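Local coordinates for protein sialidase B (Streptococcus pneumoniae TIGR4, PDB 4XE9) that hydrolyses the alpha-glycosidic bonds that hold terminal sialic acid residues on oligosaccharides, glycoproteins and glycolipids, at residues A[94-99]-A[604-609]; A[203-208]-A[267-272]; A[57-62]-A[141-146]; A[197-202]-A[251-256]. The protein carries 1 engineered substitution. All coordinates share one frame; numbering follows the deposited sequence.

Contact 1: A[94-99]-A[604-609]; sequences SLWGKH and YGIDLP. Engineered in segment 604-609: G605 (natural residue Asp).
D607 OD1 is gripped by two backbone N-H groups that reach it from opposite faces of its carboxylate. K98 N lies 2.8 Å from D607 OD1, well above the carboxylate plane, and L608 N, from D607's own segment, closes on the same oxygen from the other face at 2.6 Å. The second oxygen is used quite differently: G97 N donates to D607 OD2 at 3.0 Å in a nearly straight bond (164°) on the syn lone pair, with only a weak additional pull toward D607 OD1. Having CG anti to the backbone N (chi1 -162°) carries the carboxylate to the consecutive backbone N-H groups of G97 and K98, which with L608 N limit its rotation.

Next to it, the six-membered part of the W96 ring comes up obliquely, its plane 20° from that of the carboxylate, with W96 CE3 3.2 Å from D607 OD2. L608 rests its CG against G97 CA at 3.9 Å.

A bridging water joins H99 to the other segment. It donates to I606 O (2.7 Å from the water oxygen) and also bonds H99 ND1 and Y604 OH, whose hydroxyl has a further partner in the backbone N of K100.

Here one buried acidic side chain joins the lectin-like N-terminal domain to the loop that follows strand 597-605 in the propeller. K632 forms a salt bridge with D607 OD2 and a cation-pi contact with W96, so the carboxylate meets three backbone N-H groups and a positive charge, a setting that should favour the ionised form.

Contact 2: A[203-208]-A[267-272]; sequences ANYFRI and LVYWPR
L267 opens the contact by laying its CD1 methyl against the backbone between A203 and N204, 3.5 Å from A203 C, its side chain crossing that of N204 at about a right angle. At V268 the main chain does the work. A water accepts from both V268 N and N204 N, at 3.0 Å from each, and bridges the two backbones. N204 ND2 donates to V268 O at 3.1 Å, coming from above the carbonyl plane, 56° out of it, rather than along a lone pair; N204 CG stands opposite the backbone N (chi1 -155°), which swings the amide toward this carbonyl. The other end of that amide, N204 OD1, is held by the hydroxyl of S197, so the flip of the group is settled from both sides. N204 CB lies over the rim of one face of the Y205 ring.

Past Y269, W270 N donates to Y205 OH at 2.8 Å, near the plane of the phenol ring and fairly straight (160°). The hydroxyl in turn donates a hydrogen bond to a water 2.6 Å from Y205 OH. This water donates to W270 O, so that hydroxyl and water together bridge the N-H and C=O of W270. The W270 indole is set edge-to-face against H642 and F388.

The loop 267-272 is thus bonded to the start of strand 205-213, which carries the (F/Y)RIP motif of sialidases. Its arginine, R207, probably binds substrate, as in relatives, and is paired with E631 beside Y615, the probable nucleophile.

Contact 3: A[57-62]-A[141-146]; sequences AGFKNN and NINGID
The N62 side chain reaches across to the backbone of the facing loop, with N62 ND2 donating to N143 O at 3.0 Å. The geometry is close to textbook: the N-H points almost straight at the acceptor (163°), lies in the carbonyl plane and meets a lone pair, while N143 O sits nearly in the plane of the N62 amide. Beside this bond, the methyl I142 CG2 packs 3.7 Å from N62 CB and equally close to N62 C. With I142 CG1 anti to its own carbonyl carbon (chi1 -70°), CG2 is the branch left facing N62. In one of the two conformers of N143, F59 CE1 lies 4.0 Å from N143 ND2, the ring and amide planes 85° apart.

A second shell holds the amides. Q82 OE1 accepts from N62 ND2 and also, in that conformer, from N143 ND2, joining the two loops. A81 N donates to N62 OD1, so both ends of the N62 amide are engaged and its orientation is defined. N143 O is shared with N54 ND2, and D80 takes the N143 backbone N-H, which ties the facing loop to the end of strand 74-80.

Each loop is also stabilised by a beta turn of its own. A type I turn runs from F59 to N62, closed by N62 N to F59 O at 3.2 Å. I142 to I145 form a type II turn, whose 1-4 bond is weak, with G144 at the third position.

The contact is loop-to-loop packing among the loops at the strand ends of the antiparallel six-stranded sheet of the concanavalin-like domain, joining the connection between strands 46-53 and 63-69 to the approach to strand 147-150.

Contact 4: A[197-202]-A[251-256]; sequences SGDSTQ and WSEPIF
S200 makes both polar bonds of this contact, one with its hydroxyl and one with its backbone. S200 OG donates to P254 O at 2.6 Å, tilted about 32° from the carbonyl plane. S200 N donates to E253 OE2 at 2.8 Å, approaching nearly in line with the C-O bond, though the bond is bent at the hydrogen (134°); the E253 chain bends at chi2 (65°) to bring its carboxylate back over the turn.

The turn that presents S200 is internally braced. D199 OD1 accepts from T201 N at 3.0 Å, an Asx turn, and from the T201 hydroxyl on its syn lone pair, while D199 O closes a type I turn to Q202 N and takes Q202 NE2 from the opposite face. D199 OD2, bonded to Q196 N, lies 5.0 Å from E253 OE2; the two like charges are probably eased by the N-H groups each meets.

Packing contacts lie outside these bonds. P254 packs against the turn, with D199 OD2 3.5 Å from P254 CG and T201 CG2 3.7 Å from P254 CB. F256 turns its ring edge toward T201 O, which lies in the ring plane 3.8 Å from F256 CZ and is also bonded by Y227 OH.

The turn thus leads into strand 205-213, at one edge of a four-stranded propeller sheet, and packs on 255-256 at the other. The T201 side chain also touches A225 and A240 on the two strands between.

Contacts 2 and 4 form one continuous patch, their centres about 14 Å apart: L267 CD1 of contact 2 lies 3.4 Å from Q202 O of contact 4, and F206 CZ is 3.4 Å from T201 OG1. Both reach the sheet that begins with strand 205-213. The side chain of Y205 is about 11 Å from that of D232, the probable proton acceptor, and that of T201 about 12 Å from that of R207, a probable substrate binder. Contact 1, its centre about 23 Å from that of contact 2, lies where the lectin-like domain meets the propeller, with the I606 side chain about 12 Å from that of Y615. Contact 3 is remote, its centre about 36 Å from that of contact 1.

Contact 1: A[94-99]-A[604-609]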
# COMPACT_ATOMS: atom_id res chain seq x y z
N SER A 94 -4.70 1.27 13.31
CA SER A 94 -6.07 0.81 13.19
C SER A 94 -7.11 1.93 13.28
O SER A 94 -8.30 1.68 13.03
CB SER A 94 -6.36 -0.23 14.26
OG SER A 94 -5.50 -1.35 14.14
N LEU A 95 -6.67 3.15 13.59
CA LEU A 95 -7.61 4.22 13.94
C LEU A 95 -7.53 5.45 13.05
O LEU A 95 -6.50 5.71 12.41
CB LEU A 95 -7.34 4.67 15.39
CG LEU A 95 -7.46 3.61 16.48
CD1 LEU A 95 -7.07 4.20 17.84
CD2 LEU A 95 -8.86 3.02 16.54
N TRP A 96 -8.61 6.22 13.02
CA TRP A 96 -8.58 7.58 12.49
C TRP A 96 -8.65 8.57 13.64
O TRP A 96 -9.23 8.29 14.69
CB TRP A 96 -9.76 7.80 11.53
CG TRP A 96 -9.43 7.47 10.12
CD1 TRP A 96 -9.40 6.22 9.55
CD2 TRP A 96 -9.05 8.38 9.08
NE1 TRP A 96 -9.03 6.31 8.23
CE2 TRP A 96 -8.82 7.63 7.91
CE3 TRP A 96 -8.89 9.78 9.03
CZ2 TRP A 96 -8.44 8.22 6.70
CZ3 TRP A 96 -8.52 10.36 7.83
CH2 TRP A 96 -8.28 9.59 6.68
N GLY A 97 -8.08 9.75 13.42
CA GLY A 97 -8.12 10.80 14.43
C GLY A 97 -9.02 11.94 14.00
O GLY A 97 -10.03 12.24 14.64
N LYS A 98 -8.63 12.58 12.89
CA LYS A 98 -9.35 13.72 12.35
C LYS A 98 -9.46 13.61 10.84
O LYS A 98 -8.59 13.04 10.18
CB LYS A 98 -8.60 15.03 12.66
CG LYS A 98 -8.80 15.55 14.06
CD LYS A 98 -8.09 16.90 14.23
CE LYS A 98 -8.66 17.67 15.41
NZ LYS A 98 -7.61 18.47 16.10
N HIS A 99 -10.54 14.17 10.29
CA HIS A 99 -10.74 14.26 8.85
C HIS A 99 -11.41 15.59 8.57
O HIS A 99 -12.43 15.91 9.20
CB HIS A 99 -11.62 13.10 8.37
CG HIS A 99 -12.04 13.20 6.93
ND1 HIS A 99 -11.13 13.25 5.89
CD2 HIS A 99 -13.26 13.21 6.36
CE1 HIS A 99 -11.78 13.31 4.74
NE2 HIS A 99 -13.08 13.29 5.00
N TYR A 604 -2.44 21.06 4.59
CA TYR A 604 -3.62 20.40 5.14
C TYR A 604 -3.25 19.07 5.79
O TYR A 604 -2.72 18.18 5.14
CB TYR A 604 -4.66 20.16 4.04
CG TYR A 604 -5.76 19.23 4.48
CD1 TYR A 604 -6.81 19.69 5.25
CD2 TYR A 604 -5.74 17.89 4.12
CE1 TYR A 604 -7.82 18.84 5.66
CE2 TYR A 604 -6.74 17.04 4.53
CZ TYR A 604 -7.77 17.52 5.30
OH TYR A 604 -8.77 16.66 5.71
N GLY A 605 -3.56 18.94 7.08
CA GLY A 605 -3.29 17.70 7.79
C GLY A 605 -4.32 16.63 7.47
O GLY A 605 -5.51 16.79 7.78
N ILE A 606 -3.88 15.55 6.85
CA ILE A 606 -4.79 14.46 6.47
C ILE A 606 -5.39 13.76 7.70
O ILE A 606 -6.56 13.38 7.72
CB ILE A 606 -4.07 13.45 5.53
CG1 ILE A 606 -3.71 14.16 4.22
CG2 ILE A 606 -4.92 12.18 5.30
CD1 ILE A 606 -3.91 13.34 2.97
N ASP A 607 -4.56 13.60 8.73
CA ASP A 607 -4.98 13.08 10.02
C ASP A 607 -3.88 13.52 11.00
O ASP A 607 -3.06 14.37 10.65
CB ASP A 607 -5.09 11.54 9.97
CG ASP A 607 -5.92 10.97 11.10
OD1 ASP A 607 -6.13 11.65 12.13
OD2 ASP A 607 -6.38 9.81 10.97
N LEU A 608 -3.84 12.93 12.19
CA LEU A 608 -2.91 13.39 13.24
C LEU A 608 -1.46 13.33 12.79
O LEU A 608 -1.09 12.49 11.97
CB LEU A 608 -3.09 12.56 14.52
CG LEU A 608 -4.54 12.36 14.98
CD1 LEU A 608 -4.56 11.63 16.32
CD2 LEU A 608 -5.33 13.67 15.07
N PRO A 609 -0.62 14.23 13.32
CA PRO A 609 0.81 14.17 13.00
C PRO A 609 1.44 12.83 13.37
O PRO A 609 2.44 12.43 12.76
CB PRO A 609 1.40 15.28 13.88
CG PRO A 609 0.29 16.29 13.99
CD PRO A 609 -0.98 15.45 14.06
O HOH W 1 -8.33 14.11 5.79

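Contact 2: A[203-208]-A[267-272]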
# COMPACT_ATOMS: atom_id res chain seq x y z
N ALA A 203 -5.42 -11.02 -2.78
CA ALA A 203 -4.24 -10.63 -1.99
C ALA A 203 -4.71 -10.06 -0.66
O ALA A 203 -5.66 -9.28 -0.61
CB ALA A 203 -3.40 -9.61 -2.73
N ASN A 204 -4.02 -10.40 0.42
CA ASN A 204 -4.43 -9.89 1.73
C ASN A 204 -3.83 -8.52 2.01
O ASN A 204 -4.21 -7.87 2.99
CB ASN A 204 -4.04 -10.90 2.82
CG ASN A 204 -4.91 -10.79 4.08
OD1 ASN A 204 -6.04 -10.31 4.02
ND2 ASN A 204 -4.39 -11.28 5.21
N TYR A 205 -2.91 -8.08 1.16
CA TYR A 205 -2.14 -6.85 1.41
C TYR A 205 -2.00 -6.03 0.14
O TYR A 205 -2.02 -6.57 -0.96
CB TYR A 205 -0.74 -7.20 1.94
CG TYR A 205 -0.84 -8.16 3.10
CD1 TYR A 205 -1.18 -7.71 4.36
CD2 TYR A 205 -0.65 -9.53 2.91
CE1 TYR A 205 -1.31 -8.58 5.42
CE2 TYR A 205 -0.77 -10.41 3.97
CZ TYR A 205 -1.11 -9.93 5.21
OH TYR A 205 -1.25 -10.80 6.25
N PHE A 206 -1.86 -4.71 0.30
CA PHE A 206 -1.74 -3.81 -0.83
C PHE A 206 -0.75 -2.70 -0.51
O PHE A 206 -0.66 -2.26 0.65
CB PHE A 206 -3.10 -3.19 -1.20
CG PHE A 206 -4.14 -4.21 -1.56
CD1 PHE A 206 -4.23 -4.70 -2.86
CD2 PHE A 206 -5.02 -4.69 -0.61
CE1 PHE A 206 -5.18 -5.65 -3.20
CE2 PHE A 206 -5.98 -5.65 -0.93
CZ PHE A 206 -6.06 -6.12 -2.24
N ARG A 207 0.04 -2.30 -1.50
CA ARG A 207 0.96 -1.17 -1.35
C ARG A 207 1.06 -0.44 -2.67
O ARG A 207 0.67 -0.98 -3.71
CB ARG A 207 2.35 -1.64 -0.91
CG ARG A 207 2.52 -1.85 0.61
CD ARG A 207 3.96 -1.55 1.07
NE ARG A 207 4.32 -0.16 0.81
CZ ARG A 207 5.57 0.29 0.82
NH1 ARG A 207 6.57 -0.53 1.11
NH2 ARG A 207 5.83 1.57 0.57
N ILE A 208 1.61 0.77 -2.64
CA ILE A 208 1.95 1.52 -3.85
C ILE A 208 0.71 1.90 -4.69
O ILE A 208 0.57 1.47 -5.83
CB ILE A 208 2.99 0.78 -4.73
CG1 ILE A 208 3.98 -0.06 -3.89
CG2 ILE A 208 3.79 1.75 -5.54
CD1 ILE A 208 4.85 0.76 -2.91
N LEU A 267 -4.96 -15.78 -0.29
CA LEU A 267 -5.22 -14.83 0.78
C LEU A 267 -4.62 -15.42 2.05
O LEU A 267 -5.17 -16.35 2.63
CB LEU A 267 -6.73 -14.64 0.92
CG LEU A 267 -7.34 -13.43 1.64
CD1 LEU A 267 -7.04 -12.18 0.85
CD2 LEU A 267 -8.86 -13.59 1.81
N VAL A 268 -3.47 -14.90 2.47
CA VAL A 268 -2.75 -15.51 3.58
C VAL A 268 -2.56 -14.54 4.74
O VAL A 268 -2.25 -13.37 4.51
CB VAL A 268 -1.35 -16.01 3.13
CG1 VAL A 268 -0.63 -16.73 4.27
CG2 VAL A 268 -1.48 -16.95 1.94
N TYR A 269 -2.77 -14.98 5.97
CA TYR A 269 -2.43 -14.15 7.12
C TYR A 269 -0.95 -14.30 7.42
O TYR A 269 -0.53 -15.29 8.01
CB TYR A 269 -3.24 -14.50 8.37
CG TYR A 269 -2.67 -13.87 9.63
CD1 TYR A 269 -2.67 -12.48 9.79
CD2 TYR A 269 -2.11 -14.64 10.63
CE1 TYR A 269 -2.15 -11.90 10.92
CE2 TYR A 269 -1.57 -14.06 11.77
CZ TYR A 269 -1.60 -12.69 11.91
OH TYR A 269 -1.08 -12.11 13.04
N TRP A 270 -0.17 -13.32 7.00
CA TRP A 270 1.27 -13.36 7.18
C TRP A 270 1.63 -13.11 8.65
O TRP A 270 1.12 -12.18 9.27
CB TRP A 270 1.95 -12.32 6.28
CG TRP A 270 3.18 -12.86 5.64
CD1 TRP A 270 4.47 -12.55 5.93
CD2 TRP A 270 3.23 -13.85 4.61
NE1 TRP A 270 5.33 -13.28 5.14
CE2 TRP A 270 4.59 -14.09 4.32
CE3 TRP A 270 2.25 -14.55 3.89
CZ2 TRP A 270 5.00 -15.00 3.35
CZ3 TRP A 270 2.66 -15.46 2.93
CH2 TRP A 270 4.01 -15.68 2.67
N PRO A 271 2.52 -13.94 9.20
CA PRO A 271 2.89 -13.82 10.62
C PRO A 271 3.51 -12.48 10.96
O PRO A 271 4.29 -11.94 10.17
CB PRO A 271 3.92 -14.94 10.83
CG PRO A 271 4.40 -15.32 9.48
CD PRO A 271 3.25 -15.03 8.53
N ARG A 272 3.17 -11.95 12.13
CA ARG A 272 3.65 -10.63 12.53
C ARG A 272 4.58 -10.69 13.73
O ARG A 272 5.04 -9.66 14.22
CB ARG A 272 2.47 -9.70 12.82
CG ARG A 272 1.43 -9.64 11.68
CD ARG A 272 0.49 -8.44 11.83
NE ARG A 272 1.26 -7.22 11.67
CZ ARG A 272 1.67 -6.45 12.67
NH1 ARG A 272 1.31 -6.73 13.92
NH2 ARG A 272 2.42 -5.39 12.43
O HOH W 2 -2.33 -12.87 0.61
O HOH W 3 -0.66 -10.23 8.71

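Contact 3: A[57-62]-A[141-146]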
# COMPACT_ATOMS: atom_id res chain seq x y z
N ALA A 57 -6.06 -4.23 46.38
CA ALA A 57 -4.62 -4.33 46.62
C ALA A 57 -4.12 -5.74 46.34
O ALA A 57 -4.72 -6.71 46.77
CB ALA A 57 -4.30 -3.91 48.05
N GLY A 58 -3.02 -5.85 45.60
CA GLY A 58 -2.43 -7.15 45.34
C GLY A 58 -2.92 -7.83 44.08
O GLY A 58 -2.44 -8.91 43.73
N PHE A 59 -3.88 -7.21 43.38
CA PHE A 59 -4.43 -7.79 42.15
C PHE A 59 -4.31 -6.84 40.97
O PHE A 59 -5.23 -6.75 40.15
CB PHE A 59 -5.89 -8.19 42.35
CG PHE A 59 -6.09 -9.29 43.36
CD1 PHE A 59 -5.95 -10.61 42.99
CD2 PHE A 59 -6.38 -8.99 44.68
CE1 PHE A 59 -6.11 -11.63 43.91
CE2 PHE A 59 -6.54 -10.00 45.62
CZ PHE A 59 -6.41 -11.33 45.23
N LYS A 60 -3.18 -6.15 40.87
CA LYS A 60 -2.98 -5.13 39.84
C LYS A 60 -2.96 -5.73 38.45
O LYS A 60 -3.15 -5.02 37.45
CB LYS A 60 -1.71 -4.33 40.09
CG LYS A 60 -0.41 -5.05 39.73
CD LYS A 60 0.75 -4.06 39.76
CE LYS A 60 1.99 -4.64 40.41
NZ LYS A 60 2.87 -5.37 39.45
N ASN A 61 -2.73 -7.04 38.37
CA ASN A 61 -2.64 -7.71 37.07
C ASN A 61 -3.85 -8.58 36.76
O ASN A 61 -3.75 -9.57 36.03
CB ASN A 61 -1.34 -8.52 36.98
CG ASN A 61 -0.11 -7.65 37.02
OD1 ASN A 61 -0.17 -6.48 36.63
ND2 ASN A 61 1.01 -8.20 37.49
N ASN A 62 -4.99 -8.20 37.33
CA ASN A 62 -6.26 -8.84 37.05
C ASN A 62 -7.20 -7.85 36.40
O ASN A 62 -8.00 -7.20 37.08
CB ASN A 62 -6.91 -9.37 38.34
CG ASN A 62 -6.28 -10.66 38.83
OD1 ASN A 62 -5.08 -10.87 38.68
ND2 ASN A 62 -7.10 -11.53 39.42
N ASN A 141 -14.70 -13.21 33.65
CA ASN A 141 -14.35 -14.33 34.52
C ASN A 141 -13.00 -14.09 35.19
O ASN A 141 -12.42 -14.98 35.80
CB ASN A 141 -14.32 -15.64 33.73
CG ASN A 141 -14.63 -16.85 34.59
OD1 ASN A 141 -14.61 -16.78 35.82
ND2 ASN A 141 -14.92 -17.98 33.94
N ILE A 142 -12.48 -12.87 35.06
CA ILE A 142 -11.24 -12.51 35.74
C ILE A 142 -11.47 -12.46 37.26
O ILE A 142 -12.44 -11.87 37.74
CB ILE A 142 -10.68 -11.19 35.19
CG1 ILE A 142 -10.16 -11.40 33.76
CG2 ILE A 142 -9.55 -10.65 36.06
CD1 ILE A 142 -9.87 -10.11 33.03
N ASN A 143 -10.58 -13.11 38.01
CA ASN A 143 -10.74 -13.26 39.45
C ASN A 143 -10.86 -11.93 40.20
O ASN A 143 -9.93 -11.13 40.23
CB ASN A 143 -9.58 -14.07 40.04
CG ASN A 143 -9.73 -14.32 41.53
OD1 ASN A 143 -10.83 -14.56 42.03
ND2 ASN A 143 -8.62 -14.25 42.26
N GLY A 144 -12.03 -11.70 40.80
CA GLY A 144 -12.24 -10.54 41.64
C GLY A 144 -12.58 -9.22 40.97
O GLY A 144 -12.45 -8.17 41.59
N ILE A 145 -13.01 -9.26 39.71
CA ILE A 145 -13.45 -8.04 39.02
C ILE A 145 -14.46 -7.29 39.88
O ILE A 145 -15.43 -7.89 40.36
CB ILE A 145 -14.11 -8.36 37.67
CG1 ILE A 145 -13.09 -8.94 36.69
CG2 ILE A 145 -14.73 -7.10 37.07
CD1 ILE A 145 -12.01 -7.99 36.30
N ASP A 146 -14.24 -5.99 40.07
CA ASP A 146 -15.16 -5.19 40.88
C ASP A 146 -15.32 -3.77 40.36
O ASP A 146 -16.00 -2.95 40.98
CB ASP A 146 -14.73 -5.19 42.35
CG ASP A 146 -13.45 -4.44 42.59
OD1 ASP A 146 -12.71 -4.19 41.61
OD2 ASP A 146 -13.15 -4.11 43.76

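Contact 4: A[197-202]-A[251-256]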
# COMPACT_ATOMS: atom_id res chain seq x y z
N SER A 197 -8.91 -6.78 1.40
CA SER A 197 -8.77 -8.21 1.63
C SER A 197 -10.05 -8.94 1.27
O SER A 197 -11.15 -8.50 1.65
CB SER A 197 -8.43 -8.46 3.10
OG SER A 197 -7.21 -7.80 3.43
N GLY A 198 -9.93 -10.02 0.50
CA GLY A 198 -11.09 -10.83 0.14
C GLY A 198 -11.74 -10.42 -1.16
O GLY A 198 -12.71 -11.03 -1.60
N ASP A 199 -11.22 -9.37 -1.79
CA ASP A 199 -11.73 -8.97 -3.09
C ASP A 199 -11.21 -9.88 -4.19
O ASP A 199 -10.59 -10.90 -3.91
CB ASP A 199 -11.44 -7.48 -3.38
CG ASP A 199 -9.97 -7.18 -3.63
OD1 ASP A 199 -9.13 -8.11 -3.71
OD2 ASP A 199 -9.64 -5.97 -3.77
N SER A 200 -11.46 -9.50 -5.43
CA SER A 200 -11.15 -10.36 -6.57
C SER A 200 -9.67 -10.69 -6.71
O SER A 200 -9.31 -11.69 -7.35
CB SER A 200 -11.67 -9.73 -7.86
OG SER A 200 -11.14 -8.43 -8.03
N THR A 201 -8.79 -9.87 -6.11
CA THR A 201 -7.36 -10.11 -6.24
C THR A 201 -6.91 -11.27 -5.37
O THR A 201 -5.90 -11.92 -5.67
CB THR A 201 -6.50 -8.85 -5.91
OG1 THR A 201 -6.51 -8.60 -4.50
CG2 THR A 201 -7.01 -7.63 -6.66
N GLN A 202 -7.66 -11.50 -4.30
CA GLN A 202 -7.29 -12.50 -3.29
C GLN A 202 -5.94 -12.23 -2.63
O GLN A 202 -5.37 -13.11 -1.98
CB GLN A 202 -7.38 -13.91 -3.87
CG GLN A 202 -8.83 -14.36 -4.10
CD GLN A 202 -9.61 -14.44 -2.80
OE1 GLN A 202 -9.30 -15.27 -1.94
NE2 GLN A 202 -10.61 -13.58 -2.65
N TRP A 251 -16.35 2.08 -6.75
CA TRP A 251 -15.24 1.53 -7.51
C TRP A 251 -15.56 0.13 -8.02
O TRP A 251 -16.27 -0.63 -7.36
CB TRP A 251 -13.97 1.51 -6.64
CG TRP A 251 -13.55 2.91 -6.31
CD1 TRP A 251 -14.03 3.70 -5.31
CD2 TRP A 251 -12.60 3.69 -7.02
NE1 TRP A 251 -13.43 4.93 -5.36
CE2 TRP A 251 -12.54 4.95 -6.40
CE3 TRP A 251 -11.77 3.45 -8.13
CZ2 TRP A 251 -11.70 5.97 -6.85
CZ3 TRP A 251 -10.94 4.47 -8.58
CH2 TRP A 251 -10.91 5.71 -7.93
N SER A 252 -15.04 -0.20 -9.20
CA SER A 252 -15.28 -1.51 -9.82
C SER A 252 -14.50 -2.60 -9.10
O SER A 252 -13.48 -2.33 -8.46
CB SER A 252 -14.84 -1.48 -11.28
OG SER A 252 -13.44 -1.24 -11.38
N GLU A 253 -14.97 -3.83 -9.21
CA GLU A 253 -14.22 -4.96 -8.66
C GLU A 253 -12.91 -5.05 -9.43
O GLU A 253 -12.89 -4.99 -10.65
CB GLU A 253 -15.02 -6.26 -8.82
CG GLU A 253 -14.48 -7.44 -8.02
CD GLU A 253 -14.56 -7.25 -6.51
OE1 GLU A 253 -15.39 -6.44 -6.03
OE2 GLU A 253 -13.79 -7.92 -5.80
N PRO A 254 -11.79 -5.16 -8.70
CA PRO A 254 -10.48 -5.11 -9.35
C PRO A 254 -10.27 -6.20 -10.41
O PRO A 254 -10.84 -7.29 -10.32
CB PRO A 254 -9.51 -5.32 -8.19
CG PRO A 254 -10.25 -4.75 -6.99
CD PRO A 254 -11.69 -5.15 -7.23
N ILE A 255 -9.47 -5.88 -11.42
CA ILE A 255 -8.98 -6.88 -12.35
C ILE A 255 -7.45 -6.80 -12.33
O ILE A 255 -6.89 -5.89 -11.72
CB ILE A 255 -9.48 -6.63 -13.78
CG1 ILE A 255 -9.05 -5.25 -14.27
CG2 ILE A 255 -11.00 -6.77 -13.85
CD1 ILE A 255 -9.25 -5.05 -15.76
N PHE A 256 -6.77 -7.72 -13.00
CA PHE A 256 -5.31 -7.62 -13.07
C PHE A 256 -4.83 -6.91 -14.32
O PHE A 256 -5.33 -7.18 -15.41
CB PHE A 256 -4.64 -9.00 -12.99
CG PHE A 256 -4.86 -9.70 -11.68
CD1 PHE A 256 -4.35 -9.18 -10.50
CD2 PHE A 256 -5.57 -10.89 -11.64
CE1 PHE A 256 -4.56 -9.82 -9.29
CE2 PHE A 256 -5.77 -11.56 -10.43
CZ PHE A 256 -5.27 -11.02 -9.26